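Local coordinates for protein probable zinc protease PqqL (Escherichia coli, PDB 6OFT) that probably acts as a zinc-dependent metalloendopeptidase of the M16 (insulinase) family in the periplasm, this chain being the first half of the protein, at residues H27-V32 and V204-S209; N33-I38 and E95-V100; Q37-S42 and S387-N392. One frame throughout, in Å; residues are numbered along the deposited sequence.

Interaction 1. Residues H27-V32 and V204-S209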
loop_
_atom_site.group_PDB
_atom_site.type_symbol
_atom_site.label_atom_id
_atom_site.label_comp_id
_atom_site.label_asym_id
_atom_site.label_seq_id
_atom_site.Cartn_x
_atom_site.Cartn_y
_atom_site.Cartn_z
ATOM N N HIS A 27 -23.682 2.060 3.455
ATOM C CA HIS A 27 -23.409 3.166 2.540
ATOM C C HIS A 27 -22.483 2.627 1.418
ATOM O O HIS A 27 -21.265 2.525 1.625
ATOM C CB HIS A 27 -22.803 4.363 3.291
ATOM C CG HIS A 27 -22.660 5.603 2.462
ATOM N ND1 HIS A 27 -21.430 5.999 1.960
ATOM C CD2 HIS A 27 -23.601 6.492 2.069
ATOM C CE1 HIS A 27 -21.658 7.124 1.302
ATOM N NE2 HIS A 27 -22.950 7.452 1.326
ATOM N N PRO A 28 -23.044 2.179 0.258
ATOM C CA PRO A 28 -24.468 2.193 -0.125
ATOM C C PRO A 28 -25.292 1.107 0.552
ATOM O O PRO A 28 -24.769 0.056 0.932
ATOM C CB PRO A 28 -24.425 2.032 -1.658
ATOM C CG PRO A 28 -23.153 1.340 -1.948
ATOM C CD PRO A 28 -22.198 1.626 -0.816
ATOM N N LYS A 29 -26.593 1.379 0.716
ATOM C CA LYS A 29 -27.527 0.446 1.324
ATOM C C LYS A 29 -27.648 -0.794 0.449
ATOM O O LYS A 29 -27.592 -0.690 -0.779
ATOM C CB LYS A 29 -28.915 1.105 1.451
ATOM C CG LYS A 29 -29.560 0.950 2.818
ATOM C CD LYS A 29 -29.159 2.067 3.785
ATOM C CE LYS A 29 -29.706 1.846 5.177
ATOM N NZ LYS A 29 -29.028 2.718 6.175
ATOM N N ASP A 30 -27.851 -1.958 1.086
ATOM C CA ASP A 30 -28.053 -3.262 0.442
ATOM C C ASP A 30 -26.903 -3.687 -0.464
ATOM O O ASP A 30 -27.111 -4.465 -1.395
ATOM C CB ASP A 30 -29.401 -3.319 -0.309
ATOM C CG ASP A 30 -30.581 -2.970 0.555
ATOM O OD1 ASP A 30 -30.668 -3.507 1.686
ATOM O OD2 ASP A 30 -31.426 -2.161 0.102
ATOM N N GLN A 31 -25.689 -3.211 -0.162
ATOM C CA GLN A 31 -24.488 -3.574 -0.885
ATOM C C GLN A 31 -23.537 -4.281 0.071
ATOM O O GLN A 31 -23.495 -3.949 1.249
ATOM C CB GLN A 31 -23.812 -2.347 -1.529
ATOM C CG GLN A 31 -22.767 -2.718 -2.616
ATOM C CD GLN A 31 -23.353 -3.202 -3.931
ATOM O OE1 GLN A 31 -24.550 -3.088 -4.200
ATOM N NE2 GLN A 31 -22.513 -3.736 -4.800
ATOM N N VAL A 32 -22.798 -5.276 -0.445
ATOM C CA VAL A 32 -21.803 -6.037 0.306
ATOM C C VAL A 32 -20.577 -6.317 -0.569
ATOM O O VAL A 32 -20.705 -6.539 -1.767
ATOM C CB VAL A 32 -22.401 -7.345 0.911
ATOM C CG1 VAL A 32 -22.754 -8.366 -0.176
ATOM C CG2 VAL A 32 -21.466 -7.960 1.952
ATOM N N VAL A 204 -17.869 -7.049 4.095
ATOM C CA VAL A 204 -18.070 -5.646 4.508
ATOM C C VAL A 204 -19.311 -5.135 3.786
ATOM O O VAL A 204 -19.344 -5.083 2.553
ATOM C CB VAL A 204 -16.838 -4.707 4.268
ATOM C CG1 VAL A 204 -17.070 -3.317 4.886
ATOM C CG2 VAL A 204 -15.544 -5.310 4.815
ATOM N N GLY A 205 -20.323 -4.752 4.549
ATOM C CA GLY A 205 -21.530 -4.271 3.910
ATOM C C GLY A 205 -22.780 -4.505 4.702
ATOM O O GLY A 205 -22.729 -4.856 5.884
ATOM N N ASP A 206 -23.917 -4.291 4.023
ATOM C CA ASP A 206 -25.265 -4.275 4.580
ATOM C C ASP A 206 -25.893 -5.650 4.796
ATOM O O ASP A 206 -26.902 -5.990 4.185
ATOM C CB ASP A 206 -26.154 -3.378 3.702
ATOM C CG ASP A 206 -27.305 -2.765 4.460
ATOM O OD1 ASP A 206 -27.354 -2.926 5.705
ATOM O OD2 ASP A 206 -28.153 -2.122 3.820
ATOM N N ILE A 207 -25.337 -6.400 5.742
ATOM C CA ILE A 207 -25.783 -7.749 6.098
ATOM C C ILE A 207 -25.699 -7.927 7.632
ATOM O O ILE A 207 -24.763 -7.415 8.256
ATOM C CB ILE A 207 -24.939 -8.793 5.292
ATOM C CG1 ILE A 207 -25.469 -10.231 5.475
ATOM C CG2 ILE A 207 -23.418 -8.684 5.598
ATOM C CD1 ILE A 207 -25.034 -11.193 4.385
ATOM N N ASP A 208 -26.656 -8.644 8.243
ATOM C CA ASP A 208 -26.565 -8.793 9.699
ATOM C C ASP A 208 -25.533 -9.863 10.087
ATOM O O ASP A 208 -25.122 -10.648 9.236
ATOM C CB ASP A 208 -27.940 -8.971 10.388
ATOM C CG ASP A 208 -28.731 -10.260 10.207
ATOM O OD1 ASP A 208 -29.967 -10.213 10.350
ATOM O OD2 ASP A 208 -28.111 -11.323 9.974
ATOM N N SER A 209 -25.083 -9.851 11.353
ATOM C CA SER A 209 -24.072 -10.781 11.884
ATOM C C SER A 209 -24.426 -12.251 11.625
ATOM O O SER A 209 -23.587 -12.993 11.123
ATOM C CB SER A 209 -23.873 -10.567 13.382
ATOM O OG SER A 209 -23.724 -9.194 13.695
HETATM O O HOH W 1 -29.422 -5.279 3.408
#

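Interaction 2. Residues N33-I38 and E95-V100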
loop_
_atom_site.group_PDB
_atom_site.type_symbol
_atom_site.label_atom_id
_atom_site.label_comp_id
_atom_site.label_asym_id
_atom_site.label_seq_id
_atom_site.Cartn_x
_atom_site.Cartn_y
_atom_site.Cartn_z
ATOM N N ASN A 33 -19.397 -6.296 0.050
ATOM C CA ASN A 33 -18.135 -6.673 -0.549
ATOM C C ASN A 33 -17.778 -8.007 0.061
ATOM O O ASN A 33 -17.899 -8.196 1.282
ATOM C CB ASN A 33 -17.044 -5.649 -0.261
ATOM C CG ASN A 33 -17.058 -4.463 -1.178
ATOM O OD1 ASN A 33 -17.817 -4.394 -2.150
ATOM N ND2 ASN A 33 -16.235 -3.483 -0.863
ATOM N N LEU A 34 -17.433 -8.959 -0.803
ATOM C CA LEU A 34 -17.005 -10.300 -0.407
ATOM C C LEU A 34 -15.630 -10.465 -1.014
ATOM O O LEU A 34 -15.494 -10.425 -2.242
ATOM C CB LEU A 34 -17.973 -11.394 -0.911
ATOM C CG LEU A 34 -19.454 -11.290 -0.514
ATOM C CD1 LEU A 34 -20.257 -12.378 -1.196
ATOM C CD2 LEU A 34 -19.652 -11.380 1.017
ATOM N N TRP A 35 -14.594 -10.502 -0.158
ATOM C CA TRP A 35 -13.214 -10.621 -0.607
ATOM C C TRP A 35 -12.570 -11.847 -0.009
ATOM O O TRP A 35 -12.617 -12.029 1.213
ATOM C CB TRP A 35 -12.356 -9.398 -0.186
ATOM C CG TRP A 35 -12.606 -8.075 -0.863
ATOM C CD1 TRP A 35 -13.711 -7.693 -1.580
ATOM C CD2 TRP A 35 -11.764 -6.919 -0.777
ATOM N NE1 TRP A 35 -13.572 -6.389 -2.002
ATOM C CE2 TRP A 35 -12.390 -5.885 -1.515
ATOM C CE3 TRP A 35 -10.537 -6.652 -0.137
ATOM C CZ2 TRP A 35 -11.847 -4.594 -1.604
ATOM C CZ3 TRP A 35 -9.974 -5.385 -0.267
ATOM C CH2 TRP A 35 -10.620 -4.379 -1.002
ATOM N N LEU A 36 -11.903 -12.653 -0.856
ATOM C CA LEU A 36 -11.127 -13.796 -0.407
ATOM C C LEU A 36 -9.657 -13.370 -0.483
ATOM O O LEU A 36 -9.137 -13.054 -1.565
ATOM C CB LEU A 36 -11.389 -15.068 -1.238
ATOM C CG LEU A 36 -10.471 -16.268 -0.898
ATOM C CD1 LEU A 36 -10.682 -16.751 0.579
ATOM C CD2 LEU A 36 -10.649 -17.411 -1.918
ATOM N N GLN A 37 -8.999 -13.361 0.678
ATOM C CA GLN A 37 -7.619 -12.935 0.801
ATOM C C GLN A 37 -6.669 -14.098 1.072
ATOM O O GLN A 37 -6.743 -14.736 2.114
ATOM C CB GLN A 37 -7.516 -11.825 1.881
ATOM C CG GLN A 37 -6.091 -11.411 2.279
ATOM C CD GLN A 37 -6.139 -10.500 3.467
ATOM O OE1 GLN A 37 -6.582 -10.881 4.553
ATOM N NE2 GLN A 37 -5.715 -9.268 3.287
ATOM N N ILE A 38 -5.757 -14.347 0.122
ATOM C CA ILE A 38 -4.721 -15.370 0.247
ATOM C C ILE A 38 -3.532 -14.613 0.792
ATOM O O ILE A 38 -3.099 -13.656 0.160
ATOM C CB ILE A 38 -4.377 -16.072 -1.113
ATOM C CG1 ILE A 38 -5.650 -16.434 -1.958
ATOM C CG2 ILE A 38 -3.448 -17.275 -0.909
ATOM C CD1 ILE A 38 -6.726 -17.342 -1.348
ATOM N N GLU A 95 0.147 -10.602 -1.078
ATOM C CA GLU A 95 -1.128 -11.312 -1.108
ATOM C C GLU A 95 -1.742 -11.422 -2.496
ATOM O O GLU A 95 -1.325 -10.737 -3.443
ATOM C CB GLU A 95 -2.150 -10.583 -0.183
ATOM C CG GLU A 95 -2.393 -9.140 -0.589
ATOM C CD GLU A 95 -3.307 -8.277 0.257
ATOM O OE1 GLU A 95 -3.935 -8.793 1.207
ATOM O OE2 GLU A 95 -3.400 -7.069 -0.048
ATOM N N THR A 96 -2.789 -12.256 -2.573
ATOM C CA THR A 96 -3.631 -12.442 -3.747
ATOM C C THR A 96 -5.036 -12.258 -3.207
ATOM O O THR A 96 -5.395 -12.900 -2.219
ATOM C CB THR A 96 -3.451 -13.822 -4.386
ATOM O OG1 THR A 96 -2.069 -14.158 -4.428
ATOM C CG2 THR A 96 -4.017 -13.865 -5.781
ATOM N N VAL A 97 -5.808 -11.345 -3.793
ATOM C CA VAL A 97 -7.159 -11.059 -3.294
ATOM C C VAL A 97 -8.176 -11.186 -4.424
ATOM O O VAL A 97 -7.937 -10.663 -5.524
ATOM C CB VAL A 97 -7.244 -9.673 -2.563
ATOM C CG1 VAL A 97 -8.656 -9.392 -2.041
ATOM C CG2 VAL A 97 -6.253 -9.591 -1.400
ATOM N N TYR A 98 -9.326 -11.842 -4.127
ATOM C CA TYR A 98 -10.442 -12.085 -5.047
ATOM C C TYR A 98 -11.643 -11.319 -4.542
ATOM O O TYR A 98 -12.030 -11.473 -3.379
ATOM C CB TYR A 98 -10.707 -13.596 -5.171
ATOM C CG TYR A 98 -9.490 -14.338 -5.674
ATOM C CD1 TYR A 98 -9.264 -14.496 -7.036
ATOM C CD2 TYR A 98 -8.532 -14.836 -4.786
ATOM C CE1 TYR A 98 -8.123 -15.135 -7.506
ATOM C CE2 TYR A 98 -7.384 -15.469 -5.246
ATOM C CZ TYR A 98 -7.191 -15.629 -6.608
ATOM O OH TYR A 98 -6.102 -16.301 -7.085
ATOM N N GLN A 99 -12.179 -10.426 -5.387
ATOM C CA GLN A 99 -13.186 -9.451 -4.959
ATOM C C GLN A 99 -14.485 -9.509 -5.733
ATOM O O GLN A 99 -14.475 -9.551 -6.965
ATOM C CB GLN A 99 -12.600 -8.009 -5.039
ATOM C CG GLN A 99 -11.215 -7.824 -4.362
ATOM C CD GLN A 99 -10.489 -6.549 -4.766
ATOM O OE1 GLN A 99 -10.538 -6.112 -5.913
ATOM N NE2 GLN A 99 -9.774 -5.930 -3.833
ATOM N N VAL A 100 -15.611 -9.523 -4.990
ATOM C CA VAL A 100 -16.954 -9.468 -5.558
ATOM C C VAL A 100 -17.781 -8.448 -4.723
ATOM O O VAL A 100 -17.786 -8.511 -3.495
ATOM C CB VAL A 100 -17.681 -10.842 -5.671
ATOM C CG1 VAL A 100 -19.052 -10.690 -6.347
ATOM C CG2 VAL A 100 -16.837 -11.883 -6.412
#

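Interaction 3. Residues Q37-S42 and S387-N392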
loop_
_atom_site.group_PDB
_atom_site.type_symbol
_atom_site.label_atom_id
_atom_site.label_comp_id
_atom_site.label_asym_id
_atom_site.label_seq_id
_atom_site.Cartn_x
_atom_site.Cartn_y
_atom_site.Cartn_z
ATOM N N GLN A 37 -8.999 -13.361 0.678
ATOM C CA GLN A 37 -7.619 -12.935 0.801
ATOM C C GLN A 37 -6.669 -14.098 1.072
ATOM O O GLN A 37 -6.743 -14.736 2.114
ATOM C CB GLN A 37 -7.516 -11.825 1.881
ATOM C CG GLN A 37 -6.091 -11.411 2.279
ATOM C CD GLN A 37 -6.139 -10.500 3.467
ATOM O OE1 GLN A 37 -6.582 -10.881 4.553
ATOM N NE2 GLN A 37 -5.715 -9.268 3.287
ATOM N N ILE A 38 -5.757 -14.347 0.122
ATOM C CA ILE A 38 -4.721 -15.370 0.247
ATOM C C ILE A 38 -3.532 -14.613 0.792
ATOM O O ILE A 38 -3.099 -13.656 0.160
ATOM C CB ILE A 38 -4.377 -16.072 -1.113
ATOM C CG1 ILE A 38 -5.650 -16.434 -1.958
ATOM C CG2 ILE A 38 -3.448 -17.275 -0.909
ATOM C CD1 ILE A 38 -6.726 -17.342 -1.348
ATOM N N HIS A 39 -2.975 -15.055 1.923
ATOM C CA HIS A 39 -1.852 -14.355 2.561
ATOM C C HIS A 39 -0.497 -14.665 1.921
ATOM O O HIS A 39 0.535 -14.710 2.621
ATOM C CB HIS A 39 -1.844 -14.618 4.073
ATOM C CG HIS A 39 -3.037 -14.052 4.784
ATOM N ND1 HIS A 39 -2.943 -12.900 5.537
ATOM C CD2 HIS A 39 -4.309 -14.512 4.844
ATOM C CE1 HIS A 39 -4.155 -12.689 6.031
ATOM N NE2 HIS A 39 -5.010 -13.636 5.640
ATOM N N THR A 40 -0.505 -14.871 0.581
ATOM C CA THR A 40 0.678 -15.183 -0.216
ATOM C C THR A 40 0.561 -14.469 -1.554
ATOM O O THR A 40 -0.487 -14.552 -2.213
ATOM C CB THR A 40 0.811 -16.706 -0.454
ATOM O OG1 THR A 40 0.902 -17.396 0.786
ATOM C CG2 THR A 40 2.015 -17.074 -1.355
ATOM N N GLY A 41 1.646 -13.791 -1.923
ATOM C CA GLY A 41 1.838 -13.108 -3.193
ATOM C C GLY A 41 3.107 -13.590 -3.879
ATOM O O GLY A 41 3.520 -14.735 -3.703
ATOM N N SER A 42 3.745 -12.720 -4.657
ATOM C CA SER A 42 4.960 -13.040 -5.405
ATOM C C SER A 42 6.192 -13.276 -4.534
ATOM O O SER A 42 7.097 -13.949 -5.003
ATOM C CB SER A 42 5.253 -11.949 -6.429
ATOM O OG SER A 42 5.415 -10.709 -5.762
ATOM N N SER A 387 -5.995 -4.587 4.821
ATOM C CA SER A 387 -4.658 -4.169 5.238
ATOM C C SER A 387 -4.376 -4.596 6.686
ATOM O O SER A 387 -3.284 -5.077 6.979
ATOM C CB SER A 387 -4.527 -2.653 5.106
ATOM O OG SER A 387 -3.162 -2.285 5.174
ATOM N N SER A 388 -5.362 -4.428 7.598
ATOM C CA SER A 388 -5.216 -4.840 9.004
ATOM C C SER A 388 -5.022 -6.343 9.082
ATOM O O SER A 388 -4.180 -6.832 9.841
ATOM C CB SER A 388 -6.445 -4.427 9.817
ATOM O OG SER A 388 -6.631 -3.033 9.687
ATOM N N SER A 389 -5.771 -7.069 8.260
ATOM C CA SER A 389 -5.699 -8.525 8.157
ATOM C C SER A 389 -4.325 -8.990 7.654
ATOM O O SER A 389 -3.736 -9.927 8.221
ATOM C CB SER A 389 -6.796 -9.043 7.235
ATOM O OG SER A 389 -6.742 -10.455 7.149
ATOM N N LEU A 390 -3.814 -8.333 6.605
ATOM C CA LEU A 390 -2.511 -8.680 6.034
ATOM C C LEU A 390 -1.357 -8.460 7.045
ATOM O O LEU A 390 -0.458 -9.298 7.164
ATOM C CB LEU A 390 -2.289 -7.858 4.759
ATOM C CG LEU A 390 -0.948 -8.046 4.047
ATOM C CD1 LEU A 390 -0.949 -9.300 3.208
ATOM C CD2 LEU A 390 -0.605 -6.828 3.193
ATOM N N ASN A 391 -1.404 -7.337 7.769
ATOM C CA ASN A 391 -0.349 -6.939 8.698
ATOM C C ASN A 391 -0.504 -7.448 10.107
ATOM O O ASN A 391 0.393 -7.207 10.914
ATOM C CB ASN A 391 -0.209 -5.417 8.702
ATOM C CG ASN A 391 0.296 -4.894 7.386
ATOM O OD1 ASN A 391 -0.436 -4.270 6.619
ATOM N ND2 ASN A 391 1.557 -5.155 7.092
ATOM N N ASN A 392 -1.634 -8.139 10.408
ATOM C CA ASN A 392 -1.997 -8.658 11.733
ATOM C C ASN A 392 -1.967 -7.520 12.780
ATOM O O ASN A 392 -1.374 -7.632 13.856
ATOM C CB ASN A 392 -1.140 -9.889 12.114
ATOM C CG ASN A 392 -1.649 -10.670 13.308
ATOM O OD1 ASN A 392 -2.859 -10.864 13.505
ATOM N ND2 ASN A 392 -0.725 -11.140 14.133
HETATM O O HOH W 2 -0.376 -11.931 6.122
#

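Interaction 1. Residues H27-V32 and V204-S209
Asp206 faces the turn before strand 31-38 and grips it at two successive levels. Its backbone N donates to Gln31 O over 2.8 Å in a nearly straight bond, while its carboxylate takes the N-H of Asp30. That second bond, Asp30 N to Asp206 OD2 at 2.8 Å, uses the anti lone pair of OD2, the one turned away from the other oxygen. The carboxylate is placed for it by CG standing anti to the backbone N (chi1 -153°). Pro28 to Gln31 form a type II turn, so the carboxylate holds a backbone N-H within that bend.

Packing is tightest at Gly205, paired with Val32 as an antiparallel non-hydrogen-bonded pair, CA to CA 4.0 Å. A side chain at Gly205 would run into Gln31 O and Val32 CA, and the backbone angles alone also call for glycine. Val204 O lies 3.5 Å from Val32 CA in a CA-H...O contact, and beyond it the CG2 methyls of Val32 and Ile207 meet loosely.

The other side is polar and more open. Asp30 and Asp206 lie side by side, their carboxylate planes nearly parallel, and Asp30 OD1 comes within 3.6 Å of Asp206 OD2, a repulsive approach that bound water probably eases. One water donates to both Asp30 OD1 and Asp206 O, spanning the segments. Lys29 passes Asp206 OD2 with CG at 3.5 Å, its ammonium farther off.

Around this corner, Gly205 bonds through its backbone to Tyr23 of strand 19-24 and His25 just after it, Val32 to Leu102 of strand 96-103. Gln31 NE2 reaches Ser101 OG, Val204 rests on helix 378-391, and Ile207 packs on helix 209-220.

Interaction 2. Residues N33-I38 and E95-V100
Trp35 and Gln99 form an antiparallel non-hydrogen-bonded pair and stand side by side on one face of the sheet. Gln99 CG sits 3.5 Å from the centroid of the five-membered indole ring, only 4° off its normal, a CH-pi contact. The amide follows over the same face: NE2 lies 3.3 Å from Trp35 CZ2, above the six-membered part toward its rim, with the amide plane inclined to the ring. Val97 CG1 adds an oblique contact at Trp35 CE3.

On this same face Gln37 reaches across to Glu95. Its NE2 donates to Glu95 OE1 over 2.8 Å and meets the oxygen nearly along its C-O axis, while Glu95 OE1 itself stands 20° out of the Gln37 amide plane. Glu95 CG lies between its backbone N and carbonyl carbon (chi1 59°), and the chain runs extended from there toward Gln37. The opposite face carries Leu34, Leu36, Ile38, Thr96, Tyr98 and Val100; there Ile38 CG1 touches the Tyr98 ring edge at CE2, 3.8 Å away.

Six backbone bonds fix this register, among them Leu36 N to Tyr98 O at 2.8 Å. Farther out, Tyr90 OH holds Glu95 OE2, Ser389 OG holds Gln37 OE1, Ala386 O takes Gln37 NE2 as well, and Tyr194 OH bonds Tyr98 OH. Leu34 and Leu36 pack on helix 107-122.

Tyr98 lies about 4 Å, side chain to side chain, from Glu57, the predicted proton acceptor, and the strand pair thus backs the probable zinc site. The buried Glu95 carboxylate has a neutral partner at each oxygen, which would probably spread its charge and help offset the cost of burial.

Interaction 3. Residues Q37-S42 and S387-N392
Gln37 and His39, where strand 31-38 runs out into a loop, meet Ser389 and Leu390 near the C-terminal part of helix 378-391, the nearest backbones being His39 and Leu390, CA to CA 6.7 Å. One direct hydrogen bond joins them: Ser389 OG donates to Gln37 OE1 over 2.6 Å, in the plane of the amide carbonyl. The serine hydroxyl is directed there by OG standing anti to its backbone N (chi1 -179°). On the other arm of the amide, Gln37 NE2 passes Leu390 CB at 4.0 Å, the two side chains crossing at about a right angle.

The His39 imidazole lies against the same turn. Gln37 CG lies over one face of this ring toward the rim, while the ring edge at CE1 meets Ser389 O in plane, 3.5 Å away. CE1 is also 3.6 Å from Ser389 OG. A water in the plane of the ring bridges the gap, 2.8 Å from His39 ND1 and donating to Leu390 O. Thr200 OG1 holds His39 NE2; both ring nitrogens have partners, which probably restrain the rotation of the imidazole.

An alanine in place of Gln37 would probably leave the Ser389 hydroxyl without its acceptor and Glu95 OE1 without this amide donor, and open a gap beside the His39 ring.

This part of the helix is thereby tied to the end of strand 31-38 and the start of the loop after it. Strand 199-205 lies alongside, with Thr200 touching both Gln37 and Ser389, and strand 96-103 flanks Gln37 through Val97. Beyond His39 the loop turns toward helix 183-193, where Thr40 packs on Phe189 and Trp193.

All three interactions use strand 31-38, taken in order from the turn before it to the loop after it. Interactions 1 and 2 have centres about 17 Å apart and adjoin where Asn33 N meets Val204 O; interactions 2 and 3, about 10 Å apart, share Gln37 and Ile38. Along the chain, interaction 2 is nested within the loop closed by interaction 1, whereas interactions 1 and 3 alternate. Strand 31-38 thus sits between strands 199-205 and 96-103 of one mixed sheet, and helix 378-391, from far later in the sequence, packs against it. Together they join distant parts of the chain around the sheet next to the predicted zinc site.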